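Local coordinates for snaclec convulxin subunit alpha (Crotalus durissus, PDB 1UMR), which activates platelets by binding the collagen receptor glycoprotein VI, as one subunit of a snake venom lectin of the snaclec family, at residues Trp25-Trp30 and Ile122-Phe127; Phe31-Lys34 and Ala39-Val42; Ile70-Gln75 and Arg114-Ala119; Trp55-Asn60 and Pro126-Phe131. One frame throughout, in Å; residues are numbered along the deposited sequence.

Contact 1 of 4, residues Trp25-Trp30 and Ile122-Phe127; sequences WEDAEW and IGKIPF
In the C-type lectin fold of this subunit, the first helix, 25-35, lies against the last strand, 125-131; its start meets that strand through Ala-28 and Phe-127, and the residues just before it through Asp-27 and Lys-124. The methyl of Ala-28 sits over one face of the Phe-127 ring in a CH-pi contact, with CB 18° off the ring normal. Its closest ring atom is CG of Phe-127, 3.6 Å from Ala-28 CB. A chi1 of 56° folds the phenyl group back between its own backbone N and carbonyl carbon, and chi2 of -89° presents its face to Ala-28. Alanine suits this place because a single methyl lets the helix come close, the two CA atoms being 6.6 Å apart. Leu-41 of the neighbouring strand touches both residues and continues the apolar layer, while the indole of Trp-25 leads away from the strand and gives its NE1 proton to the carbonyl oxygen of Ile-70.

The outer edge is polar. Asp-27 OD2 and Lys-124 NZ stand 4.5 Å apart, too far for a salt bridge, and a water joins them. It donates to Asp-27 OD2 at 2.5 Å and accepts from Lys-124 NZ at 3.0 Å. The long lysine side chain brings its ammonium nearer to the helix than its backbone is. The chemistry is thus divided: dispersion between methyl and ring holds the buried side, whereas the opposite charges at the more open edge probably attract each other only mildly, through a bridging solvent molecule.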
# COMPACT_ATOMS: atom_id res chain seq x y z
N TRP A 25 4.03 -53.79 -7.72
CA TRP A 25 4.86 -52.62 -7.68
C TRP A 25 6.14 -52.85 -6.88
O TRP A 25 7.26 -52.55 -7.31
CB TRP A 25 4.04 -51.41 -7.20
CG TRP A 25 4.71 -50.12 -7.37
CD1 TRP A 25 4.45 -49.11 -8.29
CD2 TRP A 25 5.75 -49.63 -6.52
NE1 TRP A 25 5.25 -48.00 -8.03
CE2 TRP A 25 6.06 -48.30 -6.94
CE3 TRP A 25 6.39 -50.15 -5.38
CZ2 TRP A 25 7.02 -47.53 -6.28
CZ3 TRP A 25 7.37 -49.38 -4.73
CH2 TRP A 25 7.66 -48.06 -5.16
N GLU A 26 6.04 -53.43 -5.73
CA GLU A 26 7.30 -53.50 -5.08
C GLU A 26 8.18 -54.63 -5.64
O GLU A 26 9.42 -54.60 -5.51
CB GLU A 26 7.15 -53.47 -3.55
CG GLU A 26 7.16 -54.83 -2.94
CD GLU A 26 6.22 -55.06 -1.73
OE1 GLU A 26 5.85 -56.25 -1.59
OE2 GLU A 26 5.86 -54.09 -0.97
N ASP A 27 7.60 -55.62 -6.28
CA ASP A 27 8.47 -56.67 -6.80
C ASP A 27 9.20 -56.11 -8.00
O ASP A 27 10.34 -56.43 -8.23
CB ASP A 27 7.68 -57.93 -7.21
CG ASP A 27 7.26 -58.78 -6.00
OD1 ASP A 27 7.86 -58.64 -4.91
OD2 ASP A 27 6.35 -59.63 -6.06
N ALA A 28 8.47 -55.27 -8.74
CA ALA A 28 9.00 -54.56 -9.91
C ALA A 28 10.08 -53.63 -9.52
O ALA A 28 11.13 -53.66 -10.12
CB ALA A 28 7.93 -53.78 -10.70
N GLU A 29 9.83 -52.78 -8.52
CA GLU A 29 10.88 -51.86 -8.11
C GLU A 29 12.11 -52.67 -7.60
O GLU A 29 13.28 -52.31 -7.87
CB GLU A 29 10.36 -50.95 -7.06
CG GLU A 29 11.46 -50.46 -6.18
CD GLU A 29 12.16 -49.26 -6.89
OE1 GLU A 29 13.17 -48.72 -6.46
OE2 GLU A 29 11.64 -48.84 -7.90
N TRP A 30 11.90 -53.81 -6.94
CA TRP A 30 13.10 -54.55 -6.49
C TRP A 30 13.80 -55.20 -7.70
O TRP A 30 15.05 -55.11 -7.89
CB TRP A 30 12.67 -55.63 -5.57
CG TRP A 30 13.74 -56.48 -4.84
CD1 TRP A 30 15.11 -56.19 -4.58
CD2 TRP A 30 13.51 -57.80 -4.34
NE1 TRP A 30 15.67 -57.26 -3.91
CE2 TRP A 30 14.70 -58.24 -3.72
CE3 TRP A 30 12.35 -58.60 -4.23
CZ2 TRP A 30 14.78 -59.46 -3.02
CZ3 TRP A 30 12.46 -59.86 -3.59
CH2 TRP A 30 13.66 -60.25 -2.99
N ILE A 122 -1.09 -53.80 -5.31
CA ILE A 122 -1.05 -55.28 -5.51
C ILE A 122 -1.33 -55.80 -6.91
O ILE A 122 -1.13 -56.94 -7.17
CB ILE A 122 -1.74 -56.09 -4.37
CG1 ILE A 122 -3.18 -55.68 -4.16
CG2 ILE A 122 -0.90 -56.00 -3.05
CD1 ILE A 122 -4.07 -56.88 -3.83
N GLY A 123 -1.67 -54.95 -7.87
CA GLY A 123 -1.81 -55.48 -9.23
C GLY A 123 -0.50 -55.98 -9.83
O GLY A 123 0.57 -55.42 -9.58
N LYS A 124 -0.57 -57.02 -10.64
CA LYS A 124 0.60 -57.60 -11.32
C LYS A 124 0.72 -57.17 -12.82
O LYS A 124 0.01 -57.66 -13.69
CB LYS A 124 0.69 -59.13 -11.09
CG LYS A 124 0.64 -59.50 -9.56
CD LYS A 124 0.46 -61.04 -9.25
CE LYS A 124 1.68 -61.70 -8.52
NZ LYS A 124 2.26 -61.08 -7.20
N ILE A 125 1.59 -56.18 -13.09
CA ILE A 125 1.69 -55.70 -14.44
C ILE A 125 3.17 -55.55 -14.91
O ILE A 125 4.11 -55.68 -14.11
CB ILE A 125 0.92 -54.40 -14.64
CG1 ILE A 125 1.29 -53.40 -13.54
CG2 ILE A 125 -0.60 -54.64 -14.61
CD1 ILE A 125 0.78 -52.00 -13.82
N PRO A 126 3.35 -55.36 -16.23
CA PRO A 126 4.65 -55.02 -16.77
C PRO A 126 5.04 -53.67 -16.17
O PRO A 126 4.20 -53.02 -15.50
CB PRO A 126 4.45 -54.98 -18.31
CG PRO A 126 2.96 -54.94 -18.52
CD PRO A 126 2.31 -55.45 -17.28
N PHE A 127 6.31 -53.28 -16.37
CA PHE A 127 6.86 -52.13 -15.71
C PHE A 127 8.07 -51.67 -16.49
O PHE A 127 8.65 -52.49 -17.29
CB PHE A 127 7.22 -52.53 -14.31
CG PHE A 127 8.14 -53.66 -14.25
CD1 PHE A 127 7.66 -54.93 -14.21
CD2 PHE A 127 9.52 -53.47 -14.19
CE1 PHE A 127 8.52 -56.05 -14.11
CE2 PHE A 127 10.36 -54.58 -14.07
CZ PHE A 127 9.82 -55.90 -14.04
O HOH W 1 4.76 -59.55 -7.99

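Contact 2 of 4, residues Phe31-Lys34 and Ala39-Val42; sequences FCTK and AHLV
Cys-32 lays its CB against the peptide that joins His-40 to Leu-41, with Cys-32 CB 3.4 Å from His-40 C. Its SG lies 3.7 Å from Leu-41 N. The sulfur is anti to the carbonyl carbon and beside the backbone N (chi1 -72°), a rotation that carries SG alongside the short strand 40-41 to its disulfide partner, Cys-129, on the next strand of the same sheet. On the way SG also meets the CD2 methyl of Leu-41 at 4.0 Å. Cysteine fits because it is slim enough to run flat along a backbone and still ends in an atom that can be cross-linked.

One residue further on, Thr-33 meets the start of the same segment, at Ala-39. Its OG1 makes a weak hydrogen bond, 3.4 Å long, to the carbonyl oxygen of Ala-39, and its CA contributes a CA-H...O contact to that oxygen, also at 3.4 Å and with an angle of 150° at the hydrogen. Two modest donors from one residue therefore converge on a single acceptor. Ala-39 answers with its methyl, which lies 3.3 Å from the carbonyl oxygen of Cys-32; the small methyl suits so close an approach to the helix backbone, where the CA atoms of Thr-33 and Ala-39 are 4.7 Å apart.

Leu-41 N is bonded elsewhere, to the Glu-29 carboxylate earlier in the helix. Weak polar contacts and close backbone packing thus bring the last turn of helix 25-35 against strand 40-41, and the covalent link from Cys-32 to Cys-129 ties the helix to the neighbouring strand 125-131.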
# COMPACT_ATOMS: atom_id res chain seq x y z
N PHE A 31 13.01 -55.85 -8.53
CA PHE A 31 13.60 -56.32 -9.76
C PHE A 31 14.45 -55.17 -10.48
O PHE A 31 15.61 -55.41 -10.89
CB PHE A 31 12.50 -56.88 -10.67
CG PHE A 31 13.03 -57.40 -12.00
CD1 PHE A 31 13.14 -56.53 -13.10
CD2 PHE A 31 13.46 -58.76 -12.13
CE1 PHE A 31 13.68 -57.00 -14.36
CE2 PHE A 31 14.07 -59.20 -13.35
CZ PHE A 31 14.14 -58.31 -14.49
N CYS A 32 13.89 -53.96 -10.65
CA CYS A 32 14.66 -52.90 -11.35
C CYS A 32 16.03 -52.75 -10.68
O CYS A 32 17.06 -52.70 -11.30
CB CYS A 32 13.95 -51.55 -11.39
SG CYS A 32 12.59 -51.66 -12.52
N THR A 33 16.02 -52.80 -9.36
CA THR A 33 17.15 -52.43 -8.57
C THR A 33 18.32 -53.43 -8.84
O THR A 33 19.54 -53.09 -8.71
CB THR A 33 16.52 -52.49 -7.13
OG1 THR A 33 16.41 -51.18 -6.46
CG2 THR A 33 17.09 -53.50 -6.24
N LYS A 34 17.93 -54.65 -9.22
CA LYS A 34 18.88 -55.73 -9.37
C LYS A 34 19.54 -55.60 -10.78
O LYS A 34 20.54 -56.21 -10.98
CB LYS A 34 18.22 -57.12 -9.27
CG LYS A 34 17.54 -57.45 -7.86
CD LYS A 34 16.78 -58.80 -8.00
CE LYS A 34 16.31 -59.37 -6.65
NZ LYS A 34 15.31 -60.45 -6.91
N ALA A 39 19.50 -48.41 -10.24
CA ALA A 39 18.23 -48.53 -11.00
C ALA A 39 16.99 -48.59 -10.09
O ALA A 39 17.08 -49.02 -8.98
CB ALA A 39 18.24 -49.68 -11.87
N HIS A 40 15.85 -48.21 -10.66
CA HIS A 40 14.55 -48.08 -9.99
C HIS A 40 13.43 -48.22 -11.06
O HIS A 40 13.77 -48.12 -12.26
CB HIS A 40 14.46 -46.68 -9.46
CG HIS A 40 15.25 -46.52 -8.23
ND1 HIS A 40 16.41 -45.76 -8.17
CD2 HIS A 40 15.11 -47.11 -7.03
CE1 HIS A 40 16.92 -45.86 -6.94
NE2 HIS A 40 16.15 -46.68 -6.24
N LEU A 41 12.14 -48.44 -10.66
CA LEU A 41 11.05 -48.20 -11.61
C LEU A 41 11.28 -46.81 -12.28
O LEU A 41 11.86 -45.94 -11.64
CB LEU A 41 9.72 -48.18 -10.90
CG LEU A 41 9.30 -49.60 -10.56
CD1 LEU A 41 8.08 -49.45 -9.56
CD2 LEU A 41 8.91 -50.24 -11.96
N VAL A 42 10.87 -46.58 -13.53
CA VAL A 42 11.04 -45.24 -14.06
C VAL A 42 10.44 -44.11 -13.18
O VAL A 42 9.35 -44.19 -12.65
CB VAL A 42 10.23 -44.93 -15.37
CG1 VAL A 42 11.00 -44.57 -16.54
CG2 VAL A 42 9.07 -45.72 -15.57

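Contact 3 of 4, residues Ile70-Gln75 and Arg114-Ala119; sequences IGLRVQ and RKWFVA
Ile-70 and Leu-72 both run at about a right angle to the side chain of Trp-116, and each meets a different part of the indole. The CD1 methyl of Ile-70 lies over one face of the five-membered ring, 18° off the normal, a CH-pi contact whose closest carbon is Trp-116 CD1 at 4.0 Å. Leu-72 reaches the six-membered ring instead: its CD1 approaches obliquely, 3.6 Å from Trp-116 CE3 and 3.7 Å from CZ3 of the same ring. A broad, flat tryptophan suits this place because it can serve two aliphatic residues at once, and isoleucine and leucine bring slender methyl ends to it.

In Ile-70, chi1 of 70° tucks CG1 between the backbone N and the carbonyl carbon, and the extended chi2 (-169°) carries CD1 out over the indole. The backbones remain well separated, with 8.6 Å between the CA atoms of Ile-70 and Trp-116, and the link is wholly apolar and made by side chains.

Topology accounts for the gap. Strand 104-108 lies between strands 67-74 and 117-119 in a three-stranded antiparallel sheet, pairing through Ser-105 with Ile-70 and through Leu-106 with Phe-117. Another protein chain joins here: its aromatic side chains meet Trp-116 edge-to-face, and one of its strands pairs antiparallel with Leu-72, Arg-73 and Val-74, carrying the sheet across the interface. This is consistent with the intertwined dimers of the snaclec family, in which the long region between such segments reaches into the partner subunit. Arg-114 in turn touches helix 47-60 at Ala-50, Asp-51 and Ala-54.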
# COMPACT_ATOMS: atom_id res chain seq x y z
N ILE A 70 4.95 -47.22 -13.04
CA ILE A 70 6.06 -46.28 -12.87
C ILE A 70 6.32 -46.05 -11.32
O ILE A 70 5.68 -46.67 -10.43
CB ILE A 70 5.82 -45.06 -13.55
CG1 ILE A 70 4.72 -44.35 -12.79
CG2 ILE A 70 5.45 -45.34 -15.04
CD1 ILE A 70 4.14 -43.20 -13.44
N GLY A 71 7.32 -45.24 -11.00
CA GLY A 71 8.00 -45.32 -9.70
C GLY A 71 7.38 -44.36 -8.67
O GLY A 71 8.01 -44.04 -7.64
N LEU A 72 6.15 -43.89 -8.90
CA LEU A 72 5.58 -42.95 -7.91
C LEU A 72 4.74 -43.66 -6.93
O LEU A 72 3.79 -44.47 -7.28
CB LEU A 72 4.73 -41.91 -8.61
CG LEU A 72 5.22 -40.51 -8.84
CD1 LEU A 72 4.03 -39.69 -9.54
CD2 LEU A 72 5.73 -39.73 -7.57
N ARG A 73 4.97 -43.35 -5.68
CA ARG A 73 4.17 -44.11 -4.69
C ARG A 73 3.85 -43.18 -3.53
O ARG A 73 4.68 -42.28 -3.22
CB ARG A 73 4.90 -45.43 -4.29
CG ARG A 73 4.46 -46.13 -2.90
CD ARG A 73 4.97 -47.63 -2.66
NE ARG A 73 4.07 -48.36 -1.72
CZ ARG A 73 3.78 -49.73 -1.55
NH1 ARG A 73 4.35 -50.77 -2.21
NH2 ARG A 73 2.83 -50.05 -0.65
N VAL A 74 2.68 -43.36 -2.89
CA VAL A 74 2.31 -42.62 -1.66
C VAL A 74 3.22 -43.00 -0.46
O VAL A 74 3.46 -44.18 -0.21
CB VAL A 74 0.84 -42.95 -1.26
CG1 VAL A 74 0.43 -42.28 0.11
CG2 VAL A 74 -0.16 -42.59 -2.40
N GLN A 75 3.70 -42.04 0.33
CA GLN A 75 4.61 -42.41 1.43
C GLN A 75 3.77 -42.62 2.72
O GLN A 75 4.20 -43.23 3.67
CB GLN A 75 5.71 -41.31 1.68
CG GLN A 75 6.61 -41.03 0.44
CD GLN A 75 7.34 -42.37 0.01
OE1 GLN A 75 8.20 -42.84 0.73
NE2 GLN A 75 6.90 -42.99 -1.12
N ARG A 114 0.45 -41.66 -21.64
CA ARG A 114 0.77 -40.30 -21.28
C ARG A 114 0.19 -39.66 -20.00
O ARG A 114 0.76 -38.70 -19.43
CB ARG A 114 0.69 -39.36 -22.51
CG ARG A 114 1.93 -39.56 -23.28
CD ARG A 114 3.13 -39.08 -22.42
NE ARG A 114 3.66 -38.10 -23.27
CZ ARG A 114 3.82 -36.82 -23.09
NH1 ARG A 114 3.73 -36.14 -21.96
NH2 ARG A 114 4.29 -36.26 -24.14
N LYS A 115 -0.88 -40.10 -19.42
CA LYS A 115 -0.93 -39.37 -18.12
C LYS A 115 -0.67 -40.36 -17.06
O LYS A 115 -0.44 -41.50 -17.41
CB LYS A 115 -2.20 -38.58 -17.95
CG LYS A 115 -2.73 -38.04 -19.27
CD LYS A 115 -2.40 -36.53 -19.45
CE LYS A 115 -3.54 -35.58 -19.00
NZ LYS A 115 -3.06 -34.63 -17.85
N TRP A 116 -0.64 -39.95 -15.79
CA TRP A 116 -0.34 -40.88 -14.74
C TRP A 116 -1.61 -41.19 -13.99
O TRP A 116 -2.40 -40.26 -13.62
CB TRP A 116 0.69 -40.29 -13.75
CG TRP A 116 1.97 -39.81 -14.34
CD1 TRP A 116 2.51 -40.17 -15.50
CD2 TRP A 116 2.88 -38.84 -13.75
NE1 TRP A 116 3.68 -39.48 -15.69
CE2 TRP A 116 3.92 -38.68 -14.61
CE3 TRP A 116 2.86 -38.09 -12.60
CZ2 TRP A 116 4.97 -37.79 -14.36
CZ3 TRP A 116 3.91 -37.21 -12.33
CH2 TRP A 116 4.94 -37.06 -13.22
N PHE A 117 -1.76 -42.49 -13.71
CA PHE A 117 -2.97 -42.97 -13.07
C PHE A 117 -2.67 -43.61 -11.70
O PHE A 117 -1.71 -44.38 -11.58
CB PHE A 117 -3.60 -44.04 -13.97
CG PHE A 117 -4.28 -43.47 -15.18
CD1 PHE A 117 -5.66 -43.27 -15.17
CD2 PHE A 117 -3.52 -43.09 -16.34
CE1 PHE A 117 -6.31 -42.77 -16.30
CE2 PHE A 117 -4.19 -42.55 -17.48
CZ PHE A 117 -5.59 -42.38 -17.45
N VAL A 118 -3.45 -43.29 -10.68
CA VAL A 118 -3.34 -44.00 -9.40
C VAL A 118 -3.77 -45.49 -9.56
O VAL A 118 -4.61 -45.85 -10.40
CB VAL A 118 -4.27 -43.37 -8.42
CG1 VAL A 118 -4.15 -44.10 -7.12
CG2 VAL A 118 -3.88 -41.90 -8.20
N ALA A 119 -3.14 -46.36 -8.78
CA ALA A 119 -3.40 -47.78 -8.86
C ALA A 119 -3.09 -48.46 -7.52
O ALA A 119 -2.26 -48.03 -6.76
CB ALA A 119 -2.50 -48.46 -10.01

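Contact 4 of 4, residues Trp55-Asn60 and Pro126-Phe131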
# COMPACT_ATOMS: atom_id res chain seq x y z
N TRP A 55 6.70 -43.37 -26.24
CA TRP A 55 7.17 -43.99 -27.46
C TRP A 55 7.82 -45.29 -27.13
O TRP A 55 7.40 -46.33 -27.66
CB TRP A 55 8.10 -43.02 -28.16
CG TRP A 55 8.71 -43.54 -29.38
CD1 TRP A 55 8.28 -43.34 -30.72
CD2 TRP A 55 9.91 -44.31 -29.45
NE1 TRP A 55 9.16 -43.98 -31.57
CE2 TRP A 55 10.15 -44.60 -30.84
CE3 TRP A 55 10.80 -44.83 -28.48
CZ2 TRP A 55 11.25 -45.37 -31.27
CZ3 TRP A 55 11.90 -45.59 -28.91
CH2 TRP A 55 12.10 -45.87 -30.29
N MET A 56 8.79 -45.31 -26.21
CA MET A 56 9.49 -46.57 -26.01
C MET A 56 8.47 -47.66 -25.61
O MET A 56 8.56 -48.81 -26.04
CB MET A 56 10.61 -46.47 -24.98
CG MET A 56 11.43 -47.65 -24.97
SD MET A 56 12.46 -47.85 -23.47
CE MET A 56 11.23 -48.15 -22.17
N VAL A 57 7.50 -47.30 -24.77
CA VAL A 57 6.64 -48.36 -24.29
C VAL A 57 5.70 -48.81 -25.44
O VAL A 57 5.45 -50.02 -25.65
CB VAL A 57 5.79 -47.86 -23.14
CG1 VAL A 57 4.54 -48.91 -22.81
CG2 VAL A 57 6.71 -47.48 -21.87
N THR A 58 5.17 -47.82 -26.18
CA THR A 58 4.41 -48.13 -27.39
C THR A 58 5.10 -49.16 -28.29
O THR A 58 4.46 -50.10 -28.80
CB THR A 58 4.06 -46.86 -28.09
OG1 THR A 58 2.95 -46.29 -27.39
CG2 THR A 58 3.39 -47.11 -29.45
N GLN A 59 6.41 -49.04 -28.45
CA GLN A 59 7.13 -49.91 -29.37
C GLN A 59 7.53 -51.19 -28.75
O GLN A 59 8.01 -52.00 -29.48
CB GLN A 59 8.46 -49.32 -29.96
CG GLN A 59 8.40 -47.91 -30.50
CD GLN A 59 7.45 -47.81 -31.65
OE1 GLN A 59 7.60 -48.60 -32.56
NE2 GLN A 59 6.45 -46.87 -31.60
N ASN A 60 7.47 -51.39 -27.42
CA ASN A 60 7.98 -52.68 -26.95
C ASN A 60 7.00 -53.39 -26.11
O ASN A 60 7.23 -54.54 -25.69
CB ASN A 60 9.34 -52.58 -26.26
CG ASN A 60 10.44 -51.96 -27.22
OD1 ASN A 60 11.34 -52.66 -27.65
ND2 ASN A 60 10.31 -50.67 -27.58
N PRO A 126 3.35 -55.36 -16.23
CA PRO A 126 4.65 -55.02 -16.77
C PRO A 126 5.04 -53.67 -16.17
O PRO A 126 4.20 -53.02 -15.50
CB PRO A 126 4.45 -54.98 -18.31
CG PRO A 126 2.96 -54.94 -18.52
CD PRO A 126 2.31 -55.45 -17.28
N PHE A 127 6.31 -53.28 -16.37
CA PHE A 127 6.86 -52.13 -15.71
C PHE A 127 8.07 -51.67 -16.49
O PHE A 127 8.65 -52.49 -17.29
CB PHE A 127 7.22 -52.53 -14.31
CG PHE A 127 8.14 -53.66 -14.25
CD1 PHE A 127 7.66 -54.93 -14.21
CD2 PHE A 127 9.52 -53.47 -14.19
CE1 PHE A 127 8.52 -56.05 -14.11
CE2 PHE A 127 10.36 -54.58 -14.07
CZ PHE A 127 9.82 -55.90 -14.04
N VAL A 128 8.44 -50.38 -16.29
CA VAL A 128 9.62 -49.81 -16.91
C VAL A 128 10.70 -49.58 -15.92
O VAL A 128 10.41 -49.08 -14.85
CB VAL A 128 9.24 -48.50 -17.67
CG1 VAL A 128 10.49 -47.77 -18.34
CG2 VAL A 128 8.26 -48.83 -18.73
N CYS A 129 11.95 -49.98 -16.24
CA CYS A 129 13.13 -49.70 -15.41
C CYS A 129 13.96 -48.50 -15.93
O CYS A 129 13.98 -48.20 -17.14
CB CYS A 129 14.03 -50.90 -15.32
SG CYS A 129 13.30 -52.26 -14.37
N LYS A 130 14.61 -47.77 -15.02
CA LYS A 130 15.47 -46.64 -15.39
C LYS A 130 16.72 -46.60 -14.54
O LYS A 130 16.71 -46.96 -13.36
CB LYS A 130 14.73 -45.30 -15.41
CG LYS A 130 15.61 -43.99 -15.30
CD LYS A 130 14.66 -42.77 -15.08
CE LYS A 130 15.42 -41.41 -14.89
NZ LYS A 130 14.51 -40.23 -14.94
N PHE A 131 17.84 -46.28 -15.17
CA PHE A 131 19.09 -46.08 -14.44
C PHE A 131 20.07 -45.20 -15.20
O PHE A 131 19.90 -45.01 -16.40
CB PHE A 131 19.73 -47.40 -14.09
CG PHE A 131 20.54 -48.01 -15.15
CD1 PHE A 131 20.03 -49.02 -15.96
CD2 PHE A 131 21.88 -47.68 -15.27
CE1 PHE A 131 20.80 -49.67 -16.94
CE2 PHE A 131 22.70 -48.30 -16.19
CZ PHE A 131 22.17 -49.33 -17.05
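Between 55-60 and 126-131 the contact rests on Val-128, whose two methyls are shared between two consecutive helix residues. CG1 meets the CE methyl of Met-56 tip to tip at 3.9 Å, while CG2 packs on CG2 of Val-57 at 3.8 Å, those two side chains crossing at a slant. Met-56 starts out extended, with CG anti to the backbone N (chi1 -170°), then bends at chi3 (68°) to bring CE to the valine. A flexible thioether can span the distance, whereas the compact, branched valines suit the nearer approach, where the CA atoms of Val-57 and Val-128 are 8.1 Å apart. Nearer the start of the helix, Lys-130 of the strand adds a salt bridge to Glu-49.

The other side of the helix is much looser. Trp-55, Thr-58 and Gln-59 are exposed, and the CG of Gln-59 lies over the centre of the Trp-55 indole. Asn-60 is the exception: its ND2 donates to the backbone oxygen of Met-56 at 3.0 Å, and Tyr-9 OH holds its OD1. This division between apolar and solvent faces is that of an amphipathic helix, here the second helix of a C-type lectin domain packed on the domain's closing strand.

How the contacts relate
From the N terminus, the first contact segment is on helix 25-35, which serves two contacts. Contact 2 closes a short loop at once, joining the helix to strand 40-41. Helix 47-60 then opens contact 4, and strand 67-74 opens contact 3, which closes before contact 4, at 114-119. Strand 125-131 finally closes contacts 1 and 4, which share Pro-126 and Phe-127. Contact 3 thus lies within the span of contact 4, and contacts 2 and 3 within that of contact 1; contact 4 opens inside contact 1 and runs beyond it on the same strand. Together they place a helix on either side of strand 125-131, while Val-42, bonded to both Gly-71 and Val-128, connects the two sheets.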